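Local coordinates for monomethylamine corrinoid protein 1 (Methanosarcina barkeri, PDB 3EZX) that carries methyl groups on a corrinoid cofactor between the methyltransferases MtmB and MtbA during methanogenesis from monomethylamine, at residues V136-A139 against A140-G144; R168-E172 against K173-S177; T113-L116 against G117-G120. All coordinates share one frame; numbering follows the deposited sequence.

Contact 1: residues V136-A139 against A140-G144; sequences VEEA and AKHKG
Glu-138 reaches Lys-141 and His-142 in a local contact within the final turns of helix 132-141, an outer helix of the Rossmann-like B12-binding domain, where it follows strand 122-125 and leads toward strand 147-152. Two i to i+4 bonds establish that the backbone is still helical here: Ala-140 N donates to Val-136 O at 2.9 Å, and Lys-141 N to Glu-137 O at 3.2 Å. The pattern then tightens, because His-142 N binds Ala-139 O, three residues back, in a weak bond of 3.2 Å as the chain leaves the helix. On the flank, Glu-138 directs CG anti to its backbone nitrogen (chi1 -164°) and the chain then turns about CB-CG (chi2 61°), which folds the carboxylate back toward the following turn. Its two oxygens face different neighbours. OE1 forms a weak salt bridge with Lys-141 NZ at 3.5 Å, while OE2 lies in the plane of the His-142 ring, at its edge, 3.8 Å from NE2. Carboxylate and ring point the same way, with their planes 47° apart. The lysine chain arrives extended, its methylenes passing over Glu-137 O. Replacing Glu-138 with an alanine would probably leave the Lys-141 ammonium without this counter-charge and let the His-142 ring turn more easily on that side. The ring is also engaged from elsewhere, ND1 making a weak hydrogen bond to Glu-145 OE2. Helix 161-171 and the loop after it cover the side of the helix that carries Val-136 and the two alanines. Backbone and imidazole meet as well: Glu-138 O sits at the ring edge near its plane, 3.3 Å from His-142 CD2.

Contact 2: residues R168-E172 against K173-S177; sequences RLNEE and KLRDS
Leu-169 O receives two backbone donors from the chain that follows helix 161-171. Leu-174 N approaches nearly along the C=O axis at 2.8 Å, whereas Arg-175 N, at 3.2 Å, comes from 60° above the carbonyl plane. A third bond, Lys-173 N to Asn-170 O at 2.6 Å, lies inside the first. The bond from Leu-174 back five residues, the bond from Lys-173 back three and the positive phi of Lys-173 (30°) together define a Schellman motif, which uses helix-end carbonyls to reverse the chain. Side chains pack around this frame. Leu-174 CB lies 3.5 Å from Leu-169 O, and Asn-170 lies alongside Arg-175, pointing the same way. With CG anti to the backbone nitrogen (chi1 179°), Arg-175 carries its guanidinium away from the turn, where NH2 forms a salt bridge with Asp-198 and a hydrogen bond to Gly-196 O. Beyond the turn, Ser-177 OG donates to Leu-174 O at 2.5 Å, tying the next residues back to the motif. On the helix itself, Arg-168 and Glu-171 form a salt bridge one turn apart. The whole turn joins helix 161-171 to strand 179-183, while Leu-169 and Leu-174 lean on helix 132-141, touching Val-136 and the pair Ala-139 and Ala-140 respectively.

Contact 3: residues T113-L116 against G117-G120; sequences TTML and GANG
Met-115 O takes two weak backbone bonds where helix 107-118 gives way to the loop before strand 122-125: one from Ala-118 N at 2.8 Å and one from Asn-119 N at 2.9 Å. Both are bent, the first with an N-H...O angle of 124°. Ala-118 N is shared in turn, since it also makes a weak bond of 3.4 Å to Thr-114 O. The terminus is therefore held by several imperfect bonds in place of the straight i to i+4 series. The backbone leaves helical angles at Leu-116 (psi 142°) and Gly-117 (phi 98°), which is consistent with the irregular bonds; a side chain on Gly-117 would crowd Leu-116 O. One further weak bond, Gly-120 N to Gly-117 O at 3.3 Å, continues the turn, and Gly-120 is also joined to Ala-92 through backbone bonding. The threonine hydroxyls are satisfied one turn back along the same helix, Thr-113 OG1 by His-109 O and Thr-114 OG1 by Arg-110 O. Ala-118 CB lies against the carbonyl oxygens of Met-115 and Thr-114, and meets Met-115 CE, its apolar partner, at 4.0 Å; the methionine chain, bent at chi2 and chi3, curls its methyl round to that alanine. Leu-116 packs on Ile-123 of the sheet and on helix 204-213, its side chain about 6 Å from the bound corrinoid. In this beta-alpha-beta unit the bonds described use mainly main-chain oxygens and no salt bridge forms between the two segments, which implies that a buried helix end is closed here largely by its own backbone.

Contact 1 is at the surface, contact 2 partly buried and contact 3 buried, nearer the centre of the chain. Contacts 1 and 2 are neighbours, their centres 10 Å apart. Each ends one of two adjoining helices, 132-141 and 161-171, and the ends pack on each other, with Lys-143 of the first loop lying on Leu-174 of the second. Contact 3 stands apart, about 12 Å from contact 1 and 15 Å from contact 2 between nearest atoms. All three end a helix, yet differently: contact 1 adds a charged side-chain pair, contact 2 closes as a Schellman motif flanked by salt bridges, and contact 3 turns at a glycine amid apolar packing.

Contact 1: residues V136-A139 against A140-G144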
loop_
_atom_site.group_PDB
_atom_site.type_symbol
_atom_site.label_atom_id
_atom_site.label_comp_id
_atom_site.label_asym_id
_atom_site.label_seq_id
_atom_site.Cartn_x
_atom_site.Cartn_y
_atom_site.Cartn_z
ATOM N N VAL A 136 1.126 -12.986 -13.569
ATOM C CA VAL A 136 0.274 -13.904 -14.313
ATOM C C VAL A 136 0.684 -15.338 -13.994
ATOM O O VAL A 136 -0.163 -16.213 -13.846
ATOM C CB VAL A 136 0.393 -13.686 -15.835
ATOM C CG1 VAL A 136 -0.436 -14.721 -16.575
ATOM C CG2 VAL A 136 -0.079 -12.295 -16.196
ATOM N N GLU A 137 1.987 -15.575 -13.888
ATOM C CA GLU A 137 2.480 -16.909 -13.577
ATOM C C GLU A 137 2.045 -17.311 -12.177
ATOM O O GLU A 137 1.710 -18.471 -11.930
ATOM C CB GLU A 137 4.008 -16.962 -13.693
ATOM C CG GLU A 137 4.501 -17.230 -15.109
ATOM C CD GLU A 137 6.016 -17.229 -15.226
ATOM O OE1 GLU A 137 6.686 -17.804 -14.341
ATOM O OE2 GLU A 137 6.534 -16.665 -16.213
ATOM N N GLU A 138 2.041 -16.344 -11.267
ATOM C CA GLU A 138 1.647 -16.598 -9.888
ATOM C C GLU A 138 0.157 -16.916 -9.835
ATOM O O GLU A 138 -0.269 -17.818 -9.110
ATOM C CB GLU A 138 1.947 -15.373 -9.024
ATOM C CG GLU A 138 1.942 -15.640 -7.526
ATOM C CD GLU A 138 2.985 -16.666 -7.119
ATOM O OE1 GLU A 138 4.071 -16.681 -7.735
ATOM O OE2 GLU A 138 2.726 -17.448 -6.178
ATOM N N ALA A 139 -0.628 -16.176 -10.613
ATOM C CA ALA A 139 -2.073 -16.376 -10.656
ATOM C C ALA A 139 -2.426 -17.736 -11.253
ATOM O O ALA A 139 -3.408 -18.362 -10.855
ATOM C CB ALA A 139 -2.731 -15.265 -11.464
ATOM N N ALA A 140 -1.618 -18.185 -12.211
ATOM C CA ALA A 140 -1.831 -19.468 -12.872
ATOM C C ALA A 140 -1.648 -20.626 -11.899
ATOM O O ALA A 140 -2.441 -21.565 -11.886
ATOM C CB ALA A 140 -0.866 -19.615 -14.048
ATOM N N LYS A 141 -0.597 -20.558 -11.086
ATOM C CA LYS A 141 -0.309 -21.601 -10.106
ATOM C C LYS A 141 -1.475 -21.755 -9.139
ATOM O O LYS A 141 -1.647 -22.806 -8.526
ATOM C CB LYS A 141 0.952 -21.253 -9.303
ATOM C CG LYS A 141 2.201 -20.996 -10.136
ATOM C CD LYS A 141 3.348 -20.497 -9.263
ATOM C CE LYS A 141 4.536 -20.042 -10.101
ATOM N NZ LYS A 141 5.600 -19.404 -9.271
ATOM N N HIS A 142 -2.272 -20.699 -9.004
ATOM C CA HIS A 142 -3.413 -20.712 -8.094
ATOM C C HIS A 142 -4.751 -20.634 -8.824
ATOM O O HIS A 142 -5.746 -20.172 -8.267
ATOM C CB HIS A 142 -3.293 -19.546 -7.106
ATOM C CG HIS A 142 -2.132 -19.667 -6.168
ATOM N ND1 HIS A 142 -2.092 -20.594 -5.150
ATOM C CD2 HIS A 142 -0.962 -18.988 -6.104
ATOM C CE1 HIS A 142 -0.947 -20.482 -4.498
ATOM N NE2 HIS A 142 -0.245 -19.515 -5.057
ATOM N N LYS A 143 -4.777 -21.093 -10.069
ATOM C CA LYS A 143 -6.002 -21.060 -10.854
ATOM C C LYS A 143 -7.078 -21.942 -10.235
ATOM O O LYS A 143 -6.813 -23.078 -9.835
ATOM C CB LYS A 143 -5.729 -21.520 -12.288
ATOM C CG LYS A 143 -6.918 -21.366 -13.230
ATOM C CD LYS A 143 -6.543 -21.783 -14.645
ATOM C CE LYS A 143 -7.631 -21.426 -15.643
ATOM N NZ LYS A 143 -7.235 -21.769 -17.037
ATOM N N GLY A 144 -8.292 -21.406 -10.155
ATOM C CA GLY A 144 -9.397 -22.164 -9.602
ATOM C C GLY A 144 -9.743 -21.854 -8.161
ATOM O O GLY A 144 -10.874 -22.080 -7.732
#

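Contact 2: residues R168-E172 against K173-S177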
loop_
_atom_site.group_PDB
_atom_site.type_symbol
_atom_site.label_atom_id
_atom_site.label_comp_id
_atom_site.label_asym_id
_atom_site.label_seq_id
_atom_site.Cartn_x
_atom_site.Cartn_y
_atom_site.Cartn_z
ATOM N N ARG A 168 -3.159 -9.314 -20.381
ATOM C CA ARG A 168 -2.459 -10.595 -20.397
ATOM C C ARG A 168 -3.199 -11.666 -19.613
ATOM O O ARG A 168 -3.036 -12.854 -19.878
ATOM C CB ARG A 168 -1.035 -10.448 -19.846
ATOM C CG ARG A 168 -0.155 -9.480 -20.625
ATOM C CD ARG A 168 -0.231 -9.730 -22.127
ATOM N NE ARG A 168 -0.607 -8.520 -22.861
ATOM C CZ ARG A 168 -0.872 -8.480 -24.166
ATOM N NH1 ARG A 168 -0.804 -9.587 -24.896
ATOM N NH2 ARG A 168 -1.204 -7.330 -24.741
ATOM N N LEU A 169 -4.011 -11.250 -18.647
ATOM C CA LEU A 169 -4.768 -12.207 -17.852
ATOM C C LEU A 169 -5.871 -12.810 -18.710
ATOM O O LEU A 169 -6.271 -13.957 -18.505
ATOM C CB LEU A 169 -5.381 -11.532 -16.621
ATOM C CG LEU A 169 -4.430 -10.974 -15.561
ATOM C CD1 LEU A 169 -5.240 -10.488 -14.368
ATOM C CD2 LEU A 169 -3.446 -12.051 -15.123
ATOM N N ASN A 170 -6.356 -12.028 -19.670
ATOM C CA ASN A 170 -7.410 -12.478 -20.571
ATOM C C ASN A 170 -6.839 -13.355 -21.680
ATOM O O ASN A 170 -7.405 -14.397 -22.006
ATOM C CB ASN A 170 -8.140 -11.270 -21.159
ATOM C CG ASN A 170 -9.068 -10.613 -20.154
ATOM O OD1 ASN A 170 -8.777 -10.580 -18.961
ATOM N ND2 ASN A 170 -10.186 -10.081 -20.633
ATOM N N GLU A 171 -5.713 -12.935 -22.250
ATOM C CA GLU A 171 -5.056 -13.700 -23.305
ATOM C C GLU A 171 -4.787 -15.109 -22.793
ATOM O O GLU A 171 -4.670 -16.056 -23.571
ATOM C CB GLU A 171 -3.726 -13.051 -23.687
ATOM C CG GLU A 171 -2.892 -13.888 -24.645
ATOM C CD GLU A 171 -1.446 -13.437 -24.716
ATOM O OE1 GLU A 171 -1.194 -12.284 -25.127
ATOM O OE2 GLU A 171 -0.560 -14.242 -24.356
ATOM N N GLU A 172 -4.679 -15.233 -21.475
ATOM C CA GLU A 172 -4.419 -16.514 -20.841
ATOM C C GLU A 172 -5.683 -17.022 -20.175
ATOM O O GLU A 172 -5.629 -17.883 -19.296
ATOM C CB GLU A 172 -3.304 -16.372 -19.805
ATOM C CG GLU A 172 -1.966 -15.960 -20.398
ATOM C CD GLU A 172 -1.382 -17.022 -21.312
ATOM O OE1 GLU A 172 -1.086 -18.130 -20.818
ATOM O OE2 GLU A 172 -1.222 -16.746 -22.522
ATOM N N LYS A 173 -6.818 -16.478 -20.603
ATOM C CA LYS A 173 -8.121 -16.861 -20.070
ATOM C C LYS A 173 -7.979 -17.292 -18.615
ATOM O O LYS A 173 -8.252 -18.436 -18.256
ATOM C CB LYS A 173 -8.711 -17.996 -20.917
ATOM C CG LYS A 173 -8.756 -17.673 -22.411
ATOM C CD LYS A 173 -9.498 -18.732 -23.213
ATOM C CE LYS A 173 -9.563 -18.355 -24.689
ATOM N NZ LYS A 173 -10.409 -19.293 -25.482
ATOM N N LEU A 174 -7.540 -16.350 -17.785
ATOM C CA LEU A 174 -7.318 -16.589 -16.364
ATOM C C LEU A 174 -8.097 -15.554 -15.548
ATOM O O LEU A 174 -8.363 -15.740 -14.358
ATOM C CB LEU A 174 -5.820 -16.466 -16.077
ATOM C CG LEU A 174 -5.229 -17.183 -14.867
ATOM C CD1 LEU A 174 -5.461 -18.673 -14.998
ATOM C CD2 LEU A 174 -3.738 -16.890 -14.784
ATOM N N ARG A 175 -8.461 -14.468 -16.222
ATOM C CA ARG A 175 -9.197 -13.351 -15.638
ATOM C C ARG A 175 -10.371 -13.700 -14.725
ATOM O O ARG A 175 -10.249 -13.684 -13.503
ATOM C CB ARG A 175 -9.703 -12.439 -16.758
ATOM C CG ARG A 175 -10.513 -11.246 -16.278
ATOM C CD ARG A 175 -9.652 -10.274 -15.494
ATOM N NE ARG A 175 -10.423 -9.125 -15.033
ATOM C CZ ARG A 175 -11.267 -9.148 -14.007
ATOM N NH1 ARG A 175 -11.456 -10.264 -13.313
ATOM N NH2 ARG A 175 -11.930 -8.049 -13.682
ATOM N N ASP A 176 -11.508 -14.000 -15.339
ATOM C CA ASP A 176 -12.739 -14.317 -14.625
ATOM C C ASP A 176 -12.623 -15.215 -13.393
ATOM O O ASP A 176 -13.550 -15.280 -12.586
ATOM C CB ASP A 176 -13.750 -14.905 -15.611
ATOM C CG ASP A 176 -13.924 -14.033 -16.846
ATOM O OD1 ASP A 176 -14.127 -12.808 -16.691
ATOM O OD2 ASP A 176 -13.858 -14.572 -17.971
ATOM N N SER A 177 -11.497 -15.903 -13.239
ATOM C CA SER A 177 -11.308 -16.774 -12.081
ATOM C C SER A 177 -10.673 -16.027 -10.904
ATOM O O SER A 177 -10.601 -16.558 -9.794
ATOM C CB SER A 177 -10.447 -17.990 -12.453
ATOM O OG SER A 177 -9.130 -17.609 -12.815
#

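Contact 3: residues T113-L116 against G117-G120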
loop_
_atom_site.group_PDB
_atom_site.type_symbol
_atom_site.label_atom_id
_atom_site.label_comp_id
_atom_site.label_asym_id
_atom_site.label_seq_id
_atom_site.Cartn_x
_atom_site.Cartn_y
_atom_site.Cartn_z
ATOM N N THR A 113 -0.737 -4.758 2.176
ATOM C CA THR A 113 -0.417 -6.194 2.312
ATOM C C THR A 113 -0.527 -6.613 3.775
ATOM O O THR A 113 -0.910 -7.744 4.077
ATOM C CB THR A 113 1.051 -6.549 1.830
ATOM O OG1 THR A 113 1.263 -6.084 0.487
ATOM C CG2 THR A 113 1.262 -8.078 1.868
ATOM N N THR A 114 -0.156 -5.707 4.676
ATOM C CA THR A 114 -0.210 -6.021 6.090
ATOM C C THR A 114 -1.664 -6.090 6.515
ATOM O O THR A 114 -2.070 -7.028 7.192
ATOM C CB THR A 114 0.518 -4.973 6.951
ATOM O OG1 THR A 114 1.923 -5.004 6.677
ATOM C CG2 THR A 114 0.282 -5.252 8.421
ATOM N N MET A 115 -2.458 -5.104 6.112
ATOM C CA MET A 115 -3.861 -5.112 6.485
ATOM C C MET A 115 -4.506 -6.375 5.950
ATOM O O MET A 115 -5.129 -7.127 6.706
ATOM C CB MET A 115 -4.547 -3.859 5.972
ATOM C CG MET A 115 -3.993 -2.621 6.641
ATOM S SD MET A 115 -4.448 -2.426 8.398
ATOM C CE MET A 115 -3.624 -3.828 9.250
ATOM N N LEU A 116 -4.372 -6.609 4.649
ATOM C CA LEU A 116 -4.892 -7.839 4.087
ATOM C C LEU A 116 -4.083 -8.862 4.860
ATOM O O LEU A 116 -2.905 -8.641 5.127
ATOM C CB LEU A 116 -4.561 -7.934 2.603
ATOM C CG LEU A 116 -5.399 -7.035 1.707
ATOM C CD1 LEU A 116 -4.978 -7.234 0.269
ATOM C CD2 LEU A 116 -6.864 -7.372 1.896
ATOM N N GLY A 117 -4.697 -9.972 5.234
ATOM C CA GLY A 117 -3.958 -10.955 5.996
ATOM C C GLY A 117 -4.313 -10.742 7.447
ATOM O O GLY A 117 -4.640 -11.689 8.161
ATOM N N ALA A 118 -4.244 -9.489 7.888
ATOM C CA ALA A 118 -4.609 -9.155 9.256
ATOM C C ALA A 118 -6.130 -9.218 9.276
ATOM O O ALA A 118 -6.753 -9.281 10.335
ATOM C CB ALA A 118 -4.134 -7.757 9.606
ATOM N N ASN A 119 -6.714 -9.198 8.082
ATOM C CA ASN A 119 -8.156 -9.273 7.919
ATOM C C ASN A 119 -8.578 -10.576 7.248
ATOM O O ASN A 119 -9.437 -10.589 6.361
ATOM C CB ASN A 119 -8.666 -8.080 7.117
ATOM C CG ASN A 119 -8.791 -6.837 7.962
ATOM O OD1 ASN A 119 -9.491 -6.830 8.972
ATOM N ND2 ASN A 119 -8.112 -5.775 7.556
ATOM N N GLY A 120 -7.951 -11.668 7.677
ATOM C CA GLY A 120 -8.274 -12.983 7.158
ATOM C C GLY A 120 -7.831 -13.329 5.751
ATOM O O GLY A 120 -8.586 -13.944 5.001
#